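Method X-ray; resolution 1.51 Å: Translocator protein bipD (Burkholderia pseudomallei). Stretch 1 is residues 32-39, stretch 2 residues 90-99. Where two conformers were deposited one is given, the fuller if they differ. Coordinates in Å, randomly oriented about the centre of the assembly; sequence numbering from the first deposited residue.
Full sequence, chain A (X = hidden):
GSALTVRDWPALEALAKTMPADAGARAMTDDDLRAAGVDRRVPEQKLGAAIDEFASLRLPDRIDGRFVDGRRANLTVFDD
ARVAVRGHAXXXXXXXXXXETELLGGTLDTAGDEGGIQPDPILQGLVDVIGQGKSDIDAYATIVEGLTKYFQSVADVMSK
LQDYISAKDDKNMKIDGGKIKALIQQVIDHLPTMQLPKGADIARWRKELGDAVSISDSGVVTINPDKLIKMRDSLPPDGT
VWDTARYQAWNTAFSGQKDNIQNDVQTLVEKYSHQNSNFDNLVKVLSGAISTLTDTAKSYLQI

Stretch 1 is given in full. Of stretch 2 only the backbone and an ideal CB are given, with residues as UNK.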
ATOM      1  N   ASP A  32      20.386  10.317  10.190  1.00 23.74           N
ATOM      2  CA  ASP A  32      19.772  10.811   8.957  1.00 23.20           C
ATOM      3  C   ASP A  32      18.406  11.423   9.241  1.00 21.17           C
ATOM      4  O   ASP A  32      18.058  12.444   8.677  1.00 19.27           O
ATOM      5  CB  ASP A  32      19.566   9.699   7.917  1.00 23.57           C
ATOM      6  CG  ASP A  32      20.848   9.180   7.310  1.00 27.27           C
ATOM      7  OD1 ASP A  32      21.904   9.827   7.447  1.00 30.37           O
ATOM      8  OD2 ASP A  32      20.775   8.113   6.659  1.00 27.17           O
ATOM      9  N   LEU A  33      17.600  10.774  10.082  1.00 20.30           N
ATOM     10  CA  LEU A  33      16.290  11.310  10.401  1.00 19.60           C
ATOM     11  C   LEU A  33      16.406  12.676  11.065  1.00 18.58           C
ATOM     12  O   LEU A  33      15.697  13.619  10.697  1.00 17.69           O
ATOM     13  CB  LEU A  33      15.488  10.339  11.289  1.00 19.36           C
ATOM     14  CG  LEU A  33      14.881   9.136  10.558  1.00 21.40           C
ATOM     15  CD1 LEU A  33      14.410   8.018  11.506  1.00 22.06           C
ATOM     16  CD2 LEU A  33      13.713   9.615   9.718  1.00 24.95           C
ATOM     17  N   ARG A  34      17.322  12.805  12.020  1.00 18.73           N
ATOM     18  CA  ARG A  34      17.503  14.081  12.700  1.00 18.65           C
ATOM     19  C   ARG A  34      17.982  15.142  11.709  1.00 18.64           C
ATOM     20  O   ARG A  34      17.552  16.294  11.776  1.00 18.29           O
ATOM     21  CB  ARG A  34      18.448  13.946  13.897  1.00 19.83           C
ATOM     22  CG  ARG A  34      17.938  13.001  14.991  1.00 22.10           C
ATOM     23  CD  ARG A  34      18.777  13.119  16.262  1.00 27.73           C
ATOM     24  NE  ARG A  34      20.050  12.407  16.142  1.00 31.48           N
ATOM     25  CZ  ARG A  34      20.253  11.122  16.445  1.00 34.75           C
ATOM     26  NH1 ARG A  34      19.271  10.348  16.902  1.00 35.62           N
ATOM     27  NH2 ARG A  34      21.469  10.602  16.289  1.00 35.69           N
ATOM     28  N   ALA A  35      18.832  14.750  10.761  1.00 18.95           N
ATOM     29  CA  ALA A  35      19.289  15.676   9.712  1.00 19.47           C
ATOM     30  C   ALA A  35      18.198  16.069   8.721  1.00 20.46           C
ATOM     31  O   ALA A  35      18.315  17.087   8.028  1.00 21.72           O
ATOM     32  CB  ALA A  35      20.487  15.085   8.967  1.00 19.31           C
ATOM     33  N   ALA A  36      17.141  15.256   8.643  1.00 20.93           N
ATOM     34  CA  ALA A  36      15.952  15.578   7.865  1.00 21.46           C
ATOM     35  C   ALA A  36      14.919  16.345   8.697  1.00 21.68           C
ATOM     36  O   ALA A  36      13.811  16.643   8.210  1.00 24.22           O
ATOM     37  CB  ALA A  36      15.338  14.313   7.297  1.00 21.56           C
ATOM     38  N   GLY A  37      15.257  16.671   9.937  1.00 20.82           N
ATOM     39  CA  GLY A  37      14.436  17.527  10.778  1.00 20.63           C
ATOM     40  C   GLY A  37      13.505  16.808  11.727  1.00 18.94           C
ATOM     41  O   GLY A  37      12.702  17.444  12.413  1.00 21.21           O
ATOM     42  N   VAL A  38      13.648  15.490  11.833  1.00 17.21           N
ATOM     43  CA  VAL A  38      12.759  14.667  12.665  1.00 15.99           C
ATOM     44  C   VAL A  38      13.539  14.022  13.829  1.00 16.03           C
ATOM     45  O   VAL A  38      14.473  13.270  13.608  1.00 16.48           O
ATOM     46  CB  VAL A  38      12.079  13.580  11.796  1.00 15.50           C
ATOM     47  CG1 VAL A  38      11.160  12.675  12.638  1.00 15.97           C
ATOM     48  CG2 VAL A  38      11.269  14.235  10.663  1.00 16.93           C
ATOM     49  N   ASP A  39      13.147  14.338  15.062  0.71 14.55           N
ATOM     50  CA  ASP A  39      13.761  13.779  16.257  0.71 14.38           C
ATOM     51  C   ASP A  39      12.690  13.519  17.291  0.71 14.53           C
ATOM     52  O   ASP A  39      12.266  14.429  17.994  0.71 15.45           O
ATOM     53  CB  ASP A  39      14.824  14.726  16.817  0.71 14.64           C
ATOM     54  CG  ASP A  39      15.607  14.116  17.974  0.71 14.24           C
ATOM     55  OD1 ASP A  39      16.589  14.752  18.409  0.71 16.10           O
ATOM     56  OD2 ASP A  39      15.249  13.032  18.485  0.71 13.32           O
ATOM     57  N   UNK A  90       4.486  18.105  12.220  1.00 13.96           N
ATOM     58  CA  UNK A  90       4.772  18.905  11.009  1.00 15.47           C
ATOM     59  C   UNK A  90       6.043  18.393  10.319  1.00 14.87           C
ATOM     60  O   UNK A  90       6.077  18.181   9.097  1.00 14.82           O
ATOM     61  CB  UNK A  90       4.927  20.385  11.364  1.00 15.47           C
ATOM     62  N   UNK A  91       7.066  18.123  11.119  1.00 13.87           N
ATOM     63  CA  UNK A  91       8.330  17.638  10.575  1.00 13.15           C
ATOM     64  C   UNK A  91       8.164  16.264   9.932  1.00 12.46           C
ATOM     65  O   UNK A  91       8.715  15.974   8.864  1.00 13.25           O
ATOM     66  CB  UNK A  91       9.393  17.579  11.674  1.00 13.15           C
ATOM     67  N   UNK A  92       7.370  15.412  10.579  1.00 11.79           N
ATOM     68  CA  UNK A  92       7.115  14.091  10.036  1.00 12.12           C
ATOM     69  C   UNK A  92       6.368  14.169   8.711  1.00 13.58           C
ATOM     70  O   UNK A  92       6.708  13.475   7.744  1.00 13.33           O
ATOM     71  CB  UNK A  92       6.322  13.251  11.040  1.00 12.12           C
ATOM     72  N   UNK A  93       5.319  14.987   8.676  1.00 14.37           N
ATOM     73  CA  UNK A  93       4.540  15.158   7.441  1.00 16.59           C
ATOM     74  C   UNK A  93       5.409  15.695   6.310  1.00 16.92           C
ATOM     75  O   UNK A  93       5.316  15.241   5.164  1.00 17.28           O
ATOM     76  CB  UNK A  93       3.358  16.100   7.680  1.00 16.59           C
ATOM     77  N   UNK A  94       6.245  16.678   6.635  1.00 17.28           N
ATOM     78  CA  UNK A  94       7.139  17.280   5.635  1.00 18.00           C
ATOM     79  C   UNK A  94       8.068  16.223   5.037  1.00 17.04           C
ATOM     80  O   UNK A  94       8.279  16.192   3.820  1.00 18.07           O
ATOM     81  CB  UNK A  94       7.960  18.410   6.259  1.00 18.00           C
ATOM     82  N   UNK A  95       8.618  15.354   5.880  1.00 15.78           N
ATOM     83  CA  UNK A  95       9.524  14.317   5.395  1.00 15.21           C
ATOM     84  C   UNK A  95       8.771  13.326   4.492  1.00 15.20           C
ATOM     85  O   UNK A  95       9.257  12.910   3.458  1.00 16.41           O
ATOM     86  CB  UNK A  95      10.172  13.584   6.571  1.00 15.21           C
ATOM     87  N   UNK A  96       7.582  12.920   4.902  1.00 15.59           N
ATOM     88  CA  UNK A  96       6.770  12.051   4.035  1.00 15.57           C
ATOM     89  C   UNK A  96       6.463  12.705   2.688  1.00 17.16           C
ATOM     90  O   UNK A  96       6.521  12.056   1.651  1.00 17.27           O
ATOM     91  CB  UNK A  96       5.460  11.686   4.737  1.00 15.57           C
ATOM     92  N   UNK A  97       6.149  13.987   2.708  1.00 19.04           N
ATOM     93  CA  UNK A  97       5.864  14.720   1.465  1.00 21.19           C
ATOM     94  C   UNK A  97       7.078  14.707   0.531  1.00 21.42           C
ATOM     95  O   UNK A  97       6.933  14.540  -0.687  1.00 21.61           O
ATOM     96  CB  UNK A  97       5.459  16.162   1.777  1.00 21.19           C
ATOM     97  N   UNK A  98       8.280  14.861   1.096  1.00 21.75           N
ATOM     98  CA  UNK A  98       9.508  14.807   0.286  1.00 22.54           C
ATOM     99  C   UNK A  98       9.737  13.429  -0.301  1.00 22.12           C
ATOM    100  O   UNK A  98      10.127  13.308  -1.456  1.00 22.06           O
ATOM    101  CB  UNK A  98      10.720  15.212   1.127  1.00 22.54           C
ATOM    102  N   UNK A  99       9.490  12.392   0.497  1.00 21.69           N
ATOM    103  CA  UNK A  99       9.616  11.005   0.027  1.00 21.18           C
ATOM    104  C   UNK A  99       8.615  10.698  -1.080  1.00 22.71           C
ATOM    105  O   UNK A  99       8.952  10.045  -2.075  1.00 23.25           O
ATOM    106  CB  UNK A  99       9.418  10.029   1.189  1.00 21.18           C
TER

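Stretch 2 is helical throughout, with phi between -66° and -59° and psi between -47° and -40°, so nothing in the backbone demands glycine or proline.

At position 90 no atom of stretch 1 lies within 5.5 Å of the ideal CB. Many side chains would suit; the deposited one is Arg 90, which makes no contact across the stretches.

Position 91 points toward stretch 1 and is crowded. Its ideal CB is 3.4 Å from Gly 37 O and 4.0 Å from Val 38 CG2, and the CA is 5.7 Å from Val 38 CA. So close an approach favours a small residue, alanine, glycine or perhaps serine. Ala 91 is found, its CB packed against Val 38 CG2.

Position 92 points sideways, with its ideal CB 5.1 Å from Val 38 CG2. A longer chain could pass beside the valine with an aliphatic portion, whatever its end. Gln 92 (chi1 m, chi2 t) does so: its CG is 4.1 Å from Val 38 CG1, while NE2 is hydrogen-bonded elsewhere in the structure.

Positions 93 and 94 have nothing of stretch 1 within 5.5 Å of CB, although the CB of 94 points toward it. Polar residues are among the many possibilities. Arg 93 forms a salt bridge within the helix, with its partner one turn on at position 97; Asn 94 makes no contact with stretch 1.

Position 95 points toward an apolar surface made by Leu 33, Ala 36 and Val 38. Its ideal CB is 4.3 Å from Val 38 CG2, which leaves room for leucine, isoleucine or methionine. Leu 95 (chi1 t, chi2 p) is found. Its CD2 lies 3.7 Å from Leu 33 CD2 and 3.9 Å from Val 38 CG2, and both methyls reach Ala 36 CB, CD1 at 4.1 Å and CD2 at 4.2 Å.

Positions 96 and 97 are out of reach, and stretch 1 sets no preference. They are Leu 96 and Glu 97, whose OE2 lies 3.3 Å from Arg 93 NE in the salt bridge, with a weak hydrogen bond.

Position 98 points toward stretch 1 from farther off. The carbonyl of Ala 36 offers an acceptor to a long donor, so arginine or lysine would suit, glutamine less surely. Arg 98 NH2 donates to Ala 36 O (3.0 Å, 138°), which lies near the guanidinium plane. Water 1 also donates to Ala 36 O at 2.8 Å and to Ala 91 O at 2.8 Å, bridging the stretches.

Position 99 is out of reach and unconstrained by stretch 1; it is Leu 99.

Stretch 2 90-99: RAQRNLLERL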
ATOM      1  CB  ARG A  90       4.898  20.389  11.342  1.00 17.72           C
ATOM      2  CG  ARG A  90       3.582  21.016  11.741  1.00 24.44           C
ATOM      3  CD  ARG A  90       3.655  22.565  11.687  1.00 31.85           C
ATOM      4  NE  ARG A  90       2.776  23.221  12.663  1.00 38.45           N
ATOM      5  CZ  ARG A  90       1.442  23.149  12.678  1.00 42.41           C
ATOM      6  NH1 ARG A  90       0.770  22.429  11.782  1.00 43.97           N
ATOM      7  NH2 ARG A  90       0.766  23.801  13.619  1.00 44.55           N
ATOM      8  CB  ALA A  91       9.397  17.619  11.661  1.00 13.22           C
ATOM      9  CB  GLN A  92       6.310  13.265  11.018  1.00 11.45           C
ATOM     10  CG  GLN A  92       7.032  12.806  12.242  1.00 11.59           C
ATOM     11  CD  GLN A  92       6.105  12.108  13.228  1.00 12.66           C
ATOM     12  OE1 GLN A  92       5.007  12.596  13.499  1.00 12.19           O
ATOM     13  NE2 GLN A  92       6.562  10.963  13.797  1.00 13.20           N
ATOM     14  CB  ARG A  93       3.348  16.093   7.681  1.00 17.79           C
ATOM     15  CG  ARG A  93       2.394  16.141   6.477  1.00 22.59           C
ATOM     16  CD  ARG A  93       1.111  16.931   6.738  1.00 27.97           C
ATOM     17  NE  ARG A  93       0.200  16.867   5.577  1.00 33.46           N
ATOM     18  CZ  ARG A  93      -0.872  16.077   5.457  1.00 35.80           C
ATOM     19  NH1 ARG A  93      -1.245  15.241   6.424  1.00 36.30           N
ATOM     20  NH2 ARG A  93      -1.603  16.138   4.346  1.00 37.57           N
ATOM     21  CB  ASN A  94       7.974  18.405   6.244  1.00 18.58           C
ATOM     22  CG  ASN A  94       7.189  19.695   6.491  1.00 22.05           C
ATOM     23  OD1 ASN A  94       7.692  20.591   7.175  1.00 27.15           O
ATOM     24  ND2 ASN A  94       5.982  19.802   5.949  1.00 24.28           N
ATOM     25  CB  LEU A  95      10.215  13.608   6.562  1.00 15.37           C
ATOM     26  CG  LEU A  95      11.172  12.451   6.239  1.00 15.56           C
ATOM     27  CD1 LEU A  95      12.180  12.815   5.146  1.00 17.92           C
ATOM     28  CD2 LEU A  95      11.907  11.974   7.498  1.00 16.03           C
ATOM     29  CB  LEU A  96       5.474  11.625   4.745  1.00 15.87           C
ATOM     30  CG  LEU A  96       5.630  10.649   5.911  1.00 14.90           C
ATOM     31  CD1 LEU A  96       4.267  10.248   6.495  1.00 16.94           C
ATOM     32  CD2 LEU A  96       6.390   9.406   5.541  1.00 16.92           C
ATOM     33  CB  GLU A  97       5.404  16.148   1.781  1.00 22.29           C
ATOM     34  CG  GLU A  97       3.988  16.181   2.344  1.00 26.77           C
ATOM     35  CD  GLU A  97       3.531  17.563   2.809  1.00 32.39           C
ATOM     36  OE1 GLU A  97       4.329  18.527   2.763  1.00 36.60           O
ATOM     37  OE2 GLU A  97       2.355  17.685   3.217  1.00 36.78           O
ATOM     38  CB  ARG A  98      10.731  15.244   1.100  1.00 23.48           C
ATOM     39  CG  ARG A  98      10.617  16.676   1.565  1.00 27.16           C
ATOM     40  CD  ARG A  98      11.946  17.302   1.960  1.00 31.11           C
ATOM     41  NE  ARG A  98      12.590  16.677   3.110  1.00 33.11           N
ATOM     42  CZ  ARG A  98      12.284  16.911   4.394  1.00 35.09           C
ATOM     43  NH1 ARG A  98      11.303  17.742   4.746  1.00 36.59           N
ATOM     44  NH2 ARG A  98      12.960  16.294   5.344  1.00 34.85           N
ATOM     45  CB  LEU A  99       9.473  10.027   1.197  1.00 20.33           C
ATOM     46  CG  LEU A  99      10.623  10.069   2.215  1.00 19.54           C
ATOM     47  CD1 LEU A  99      10.240   9.391   3.535  1.00 20.00           C
ATOM     48  CD2 LEU A  99      11.887   9.405   1.634  1.00 21.50           C
TER
HETATM   49  O   HOH W   1      11.114  17.185   8.079  1.00 22.55           O
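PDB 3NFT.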